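Local structure of tungsten-containing formylmethanofuran dehydrogenase 2 subunit C (Methanothermobacter wolfeii, 5T5I) at residues K77-E82 and G92-Y97; A241-E246 and A260-N265. The protein is a subunit of a tungsten-containing formylmethanofuran dehydrogenase, the enzyme complex that reversibly fixes carbon dioxide as formylmethanofuran at the start of methanogenesis. One frame throughout, in Å; residues are numbered along the deposited sequence.

Interaction 1: K77-E82 and G92-Y97; sequences KRIGQE and GNVNMY
The carbonyl oxygen Met96 O is gripped by two groups: the backbone N of Arg78 binds it in a nearly straight bond (3.0 Å, 171° at the hydrogen), and a water donates to it while accepting from Ile79 N. Lys77 CA adds a CA-H...O contact to the same oxygen. The side chains of Arg78 and Tyr97 run side by side: Arg78 CG, anti to the carbonyl carbon (chi1 -55°), packs against Tyr97 CB, and the guanidinium lies flat over one face of the Tyr97 ring, planes 9° apart and Arg78 CZ 4.0 Å from the ring centroid, a cation-pi stack. Arg78 NH1 sits toward the rim, 3.6 Å from Tyr97 CE2. Gln81 OE1 takes Arg78 NH2 in plane through a lone pair at 2.9 Å, and Arg78 NE is salt-bridged to Glu17. An alanine at Arg78 would probably leave this face of Tyr97 without its cation and Gln81 OE1 and Glu17 without these partners. Lys77 runs alongside Asn95, and its NZ is salt-bridged to acidic partner atoms on the chain of another protein. Tyr97 also meets the Trp116 ring at a small angle, consistent with side chains stacking between successive coils of a right-handed beta-helix, the fold expected for this subunit.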
loop_
_atom_site.group_PDB
_atom_site.type_symbol
_atom_site.label_atom_id
_atom_site.label_comp_id
_atom_site.label_asym_id
_atom_site.label_seq_id
_atom_site.Cartn_x
_atom_site.Cartn_y
_atom_site.Cartn_z
ATOM N N LYS C 77 -36.208 13.071 35.668
ATOM C CA LYS C 77 -35.638 14.136 34.843
ATOM C C LYS C 77 -35.794 15.509 35.495
ATOM O O LYS C 77 -36.693 15.717 36.305
ATOM C CB LYS C 77 -36.352 14.166 33.472
ATOM C CG LYS C 77 -36.206 12.887 32.665
ATOM C CD LYS C 77 -37.087 12.885 31.410
ATOM C CE LYS C 77 -36.844 11.647 30.570
ATOM N NZ LYS C 77 -37.727 11.602 29.389
ATOM N N ARG C 78 -34.911 16.447 35.107
ATOM C CA ARG C 78 -34.939 17.877 35.460
ATOM C C ARG C 78 -34.743 18.199 36.954
ATOM O O ARG C 78 -35.099 19.291 37.378
ATOM C CB ARG C 78 -36.240 18.523 34.930
ATOM C CG ARG C 78 -36.434 18.319 33.434
ATOM C CD ARG C 78 -37.646 19.045 32.887
ATOM N NE ARG C 78 -37.794 18.801 31.452
ATOM C CZ ARG C 78 -37.148 19.427 30.469
ATOM N NH1 ARG C 78 -37.380 19.103 29.212
ATOM N NH2 ARG C 78 -36.252 20.372 30.738
ATOM N N ILE C 79 -34.104 17.307 37.729
ATOM C CA ILE C 79 -33.841 17.575 39.154
ATOM C C ILE C 79 -32.924 18.809 39.250
ATOM O O ILE C 79 -31.920 18.884 38.542
ATOM C CB ILE C 79 -33.229 16.335 39.873
ATOM C CG1 ILE C 79 -34.271 15.189 39.972
ATOM C CG2 ILE C 79 -32.691 16.698 41.269
ATOM C CD1 ILE C 79 -33.670 13.835 40.233
ATOM N N GLY C 80 -33.311 19.769 40.082
ATOM C CA GLY C 80 -32.540 20.988 40.303
ATOM C C GLY C 80 -32.602 22.021 39.191
ATOM O O GLY C 80 -31.852 23.002 39.229
ATOM N N GLN C 81 -33.514 21.850 38.210
ATOM C CA GLN C 81 -33.639 22.765 37.074
ATOM C C GLN C 81 -33.852 24.206 37.523
ATOM O O GLN C 81 -34.749 24.462 38.314
ATOM C CB GLN C 81 -34.795 22.337 36.158
ATOM C CG GLN C 81 -34.950 23.206 34.909
ATOM C CD GLN C 81 -35.868 22.562 33.913
ATOM O OE1 GLN C 81 -35.483 21.613 33.228
ATOM N NE2 GLN C 81 -37.105 23.014 33.847
ATOM N N GLU C 82 -33.000 25.134 37.040
ATOM C CA GLU C 82 -33.090 26.574 37.330
ATOM C C GLU C 82 -32.997 26.937 38.826
ATOM O O GLU C 82 -33.465 28.009 39.221
ATOM C CB GLU C 82 -34.360 27.168 36.682
ATOM C CG GLU C 82 -34.284 27.096 35.168
ATOM C CD GLU C 82 -35.535 27.459 34.388
ATOM O OE1 GLU C 82 -36.553 27.835 35.004
ATOM O OE2 GLU C 82 -35.503 27.335 33.146
ATOM N N GLY C 92 -27.347 8.146 44.307
ATOM C CA GLY C 92 -27.689 7.248 43.216
ATOM C C GLY C 92 -27.621 7.951 41.875
ATOM O O GLY C 92 -27.021 9.023 41.768
ATOM N N ASN C 93 -28.258 7.374 40.854
ATOM C CA ASN C 93 -28.256 7.938 39.495
ATOM C C ASN C 93 -29.402 8.913 39.266
ATOM O O ASN C 93 -30.370 8.916 40.026
ATOM C CB ASN C 93 -28.357 6.829 38.438
ATOM C CG ASN C 93 -27.387 5.688 38.655
ATOM O OD1 ASN C 93 -26.162 5.878 38.629
ATOM N ND2 ASN C 93 -27.897 4.490 38.874
ATOM N N VAL C 94 -29.284 9.727 38.202
ATOM C CA VAL C 94 -30.310 10.680 37.732
ATOM C C VAL C 94 -30.490 10.497 36.229
ATOM O O VAL C 94 -29.563 10.051 35.559
ATOM C CB VAL C 94 -30.015 12.169 38.062
ATOM C CG1 VAL C 94 -29.962 12.416 39.563
ATOM C CG2 VAL C 94 -28.741 12.666 37.384
ATOM N N ASN C 95 -31.654 10.895 35.695
ATOM C CA ASN C 95 -31.938 10.848 34.259
ATOM C C ASN C 95 -31.421 12.180 33.613
ATOM O O ASN C 95 -30.411 12.739 34.075
ATOM C CB ASN C 95 -33.443 10.581 34.028
ATOM C CG ASN C 95 -33.800 10.002 32.670
ATOM O OD1 ASN C 95 -33.756 10.696 31.671
ATOM N ND2 ASN C 95 -34.077 8.712 32.574
ATOM N N MET C 96 -32.087 12.690 32.567
ATOM C CA MET C 96 -31.632 13.865 31.833
ATOM C C MET C 96 -31.884 15.186 32.549
ATOM O O MET C 96 -32.675 15.249 33.480
ATOM C CB MET C 96 -32.347 13.917 30.472
ATOM C CG MET C 96 -32.043 12.740 29.551
ATOM S SD MET C 96 -33.252 12.655 28.209
ATOM C CE MET C 96 -32.827 11.103 27.491
ATOM N N TYR C 97 -31.226 16.249 32.062
ATOM C CA TYR C 97 -31.416 17.654 32.477
ATOM C C TYR C 97 -31.087 17.996 33.925
ATOM O O TYR C 97 -31.628 18.974 34.444
ATOM C CB TYR C 97 -32.862 18.095 32.184
ATOM C CG TYR C 97 -33.323 17.817 30.770
ATOM C CD1 TYR C 97 -32.826 18.552 29.700
ATOM C CD2 TYR C 97 -34.309 16.870 30.511
ATOM C CE1 TYR C 97 -33.261 18.321 28.401
ATOM C CE2 TYR C 97 -34.763 16.638 29.215
ATOM C CZ TYR C 97 -34.231 17.359 28.160
ATOM O OH TYR C 97 -34.660 17.146 26.873
HETATM O O HOH W 1 -32.604 14.813 36.656
#

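Interaction 2: A241-E246 and A260-N265; sequences AFYKFE and AAVGCN
Tyr243 and Ala260 are joined by backbone hydrogen bonds as an antiparallel hydrogen-bonded pair, with Tyr243 N to Ala260 O at 2.8 Å and Ala260 N to Tyr243 O at 3.0 Å. Next to it, Phe242 and Ala261 make the non-hydrogen-bonded pair. Val262 N donates to Ala241 O at 3.1 Å.

Apolar contacts centre on Val262. Its CG1, anti to the carbonyl carbon (chi1 -59°), stands 3.8 Å from the centroid of the Tyr243 ring and almost on the ring normal, a CH-pi contact; the two side chains cross at about a right angle. The other methyl, CG2, rests against Ala241 CB at 3.7 Å. Phe242 packs its CD2 against the backbone of Ala261, and its CE2 lies 4.3 Å from Ala261 CB.

Polar side-chain bonds hold the turn after the strand. A water bridges Tyr243 OH and Val262 O. Asn265 ND2 donates to a lone pair of Ala261 O at 2.9 Å and also to Gly213 O, while its OD1 accepts from Met215 N, tying the turn to the segment after strand 208-211.

The contact lies at the end of the hairpin formed by strands 241-247 and 256-261; strand 223-229 flanks 241-247 on its other edge, where Val227 touches Ala241, Tyr243 and Val262.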
loop_
_atom_site.group_PDB
_atom_site.type_symbol
_atom_site.label_atom_id
_atom_site.label_comp_id
_atom_site.label_asym_id
_atom_site.label_seq_id
_atom_site.Cartn_x
_atom_site.Cartn_y
_atom_site.Cartn_z
ATOM N N ALA C 241 4.325 19.771 29.190
ATOM C CA ALA C 241 4.356 20.329 27.845
ATOM C C ALA C 241 3.093 19.987 27.062
ATOM O O ALA C 241 2.595 18.857 27.131
ATOM C CB ALA C 241 5.602 19.845 27.099
ATOM N N PHE C 242 2.599 20.967 26.288
ATOM C CA PHE C 242 1.410 20.822 25.441
ATOM C C PHE C 242 1.643 21.371 24.037
ATOM O O PHE C 242 2.164 22.481 23.900
ATOM C CB PHE C 242 0.228 21.594 26.052
ATOM C CG PHE C 242 -0.251 21.066 27.383
ATOM C CD1 PHE C 242 0.364 21.455 28.567
ATOM C CD2 PHE C 242 -1.294 20.148 27.451
ATOM C CE1 PHE C 242 -0.066 20.948 29.798
ATOM C CE2 PHE C 242 -1.717 19.637 28.680
ATOM C CZ PHE C 242 -1.107 20.044 29.844
ATOM N N TYR C 243 1.201 20.623 23.001
ATOM C CA TYR C 243 1.160 21.116 21.620
ATOM C C TYR C 243 0.002 22.112 21.613
ATOM O O TYR C 243 -1.047 21.810 22.187
ATOM C CB TYR C 243 0.846 20.003 20.618
ATOM C CG TYR C 243 1.955 18.999 20.445
ATOM C CD1 TYR C 243 3.206 19.387 19.974
ATOM C CD2 TYR C 243 1.734 17.644 20.668
ATOM C CE1 TYR C 243 4.230 18.461 19.793
ATOM C CE2 TYR C 243 2.750 16.707 20.485
ATOM C CZ TYR C 243 3.998 17.120 20.050
ATOM O OH TYR C 243 5.001 16.207 19.846
ATOM N N LYS C 244 0.209 23.305 21.038
ATOM C CA LYS C 244 -0.781 24.382 21.002
ATOM C C LYS C 244 -1.275 24.569 19.567
ATOM O O LYS C 244 -0.474 24.665 18.633
ATOM C CB LYS C 244 -0.156 25.687 21.529
ATOM C CG LYS C 244 -1.138 26.837 21.667
ATOM C CD LYS C 244 -0.430 28.095 22.152
ATOM C CE LYS C 244 -1.373 29.239 22.410
ATOM N NZ LYS C 244 -0.655 30.426 22.952
ATOM N N PHE C 245 -2.593 24.637 19.408
ATOM C CA PHE C 245 -3.255 24.814 18.110
ATOM C C PHE C 245 -4.282 25.926 18.184
ATOM O O PHE C 245 -4.958 26.048 19.207
ATOM C CB PHE C 245 -3.988 23.520 17.715
ATOM C CG PHE C 245 -3.103 22.317 17.532
ATOM C CD1 PHE C 245 -2.561 22.015 16.288
ATOM C CD2 PHE C 245 -2.869 21.440 18.585
ATOM C CE1 PHE C 245 -1.784 20.869 16.105
ATOM C CE2 PHE C 245 -2.072 20.311 18.412
ATOM C CZ PHE C 245 -1.532 20.033 17.174
ATOM N N GLU C 246 -4.437 26.699 17.099
ATOM C CA GLU C 246 -5.442 27.759 16.988
ATOM C C GLU C 246 -6.435 27.431 15.876
ATOM O O GLU C 246 -6.043 27.013 14.780
ATOM C CB GLU C 246 -4.787 29.118 16.717
ATOM C CG GLU C 246 -5.759 30.289 16.826
ATOM C CD GLU C 246 -5.177 31.597 16.334
ATOM O OE1 GLU C 246 -4.695 31.635 15.178
ATOM O OE2 GLU C 246 -5.223 32.588 17.099
ATOM N N ALA C 260 -2.884 20.012 23.667
ATOM C CA ALA C 260 -2.859 18.549 23.721
ATOM C C ALA C 260 -1.492 18.094 24.267
ATOM O O ALA C 260 -0.452 18.484 23.716
ATOM C CB ALA C 260 -3.109 17.963 22.337
ATOM N N ALA C 261 -1.496 17.296 25.357
ATOM C CA ALA C 261 -0.273 16.791 26.030
ATOM C C ALA C 261 0.708 16.153 25.041
ATOM O O ALA C 261 0.310 15.285 24.249
ATOM C CB ALA C 261 -0.636 15.788 27.107
ATOM N N VAL C 262 1.978 16.604 25.069
ATOM C CA VAL C 262 2.967 16.147 24.084
ATOM C C VAL C 262 3.224 14.623 24.105
ATOM O O VAL C 262 3.414 14.037 23.038
ATOM C CB VAL C 262 4.324 16.913 24.122
ATOM C CG1 VAL C 262 4.137 18.417 23.882
ATOM C CG2 VAL C 262 5.121 16.626 25.392
ATOM N N GLY C 263 3.276 14.036 25.298
ATOM C CA GLY C 263 3.569 12.622 25.506
ATOM C C GLY C 263 2.758 11.624 24.703
ATOM O O GLY C 263 3.306 10.606 24.268
ATOM N N CYS C 264 1.468 11.899 24.476
ATOM C CA CYS C 264 0.611 10.949 23.750
ATOM C C CYS C 264 -0.057 11.532 22.498
ATOM O O CYS C 264 -0.958 10.890 21.965
ATOM C CB CYS C 264 -0.413 10.343 24.707
ATOM S SG CYS C 264 -1.045 11.503 25.944
ATOM N N ASN C 265 0.419 12.694 21.975
ATOM C CA ASN C 265 -0.169 13.318 20.779
ATOM C C ASN C 265 0.848 13.690 19.690
ATOM O O ASN C 265 0.569 14.561 18.865
ATOM C CB ASN C 265 -1.001 14.532 21.192
ATOM C CG ASN C 265 -2.224 14.116 21.962
ATOM O OD1 ASN C 265 -3.136 13.486 21.411
ATOM N ND2 ASN C 265 -2.248 14.375 23.254
HETATM O O HOH W 2 5.514 13.969 21.340
#

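Interactions 1 and 2 follow one another along the chain and lie on opposite sides of its centre, about 35 Å apart between centres and about 29 Å between nearest atoms, so they do not touch. Interaction 1 joins loops before and after strand 87-90, early in the run of parallel strands from 66-69 to 208-211. Interaction 2 belongs to the C-terminal hairpin, where 256-261 lies parallel beside 208-211 and so continues the run, and 241-247 and then 223-229 follow antiparallel. One contact thus ties neighbouring coils together, whereas the other belongs to the antiparallel end of the elongated subunit. Both lie near other chains, interaction 2 touching subunit FwdF, consistent with a scaffold that other subunits meet at both places.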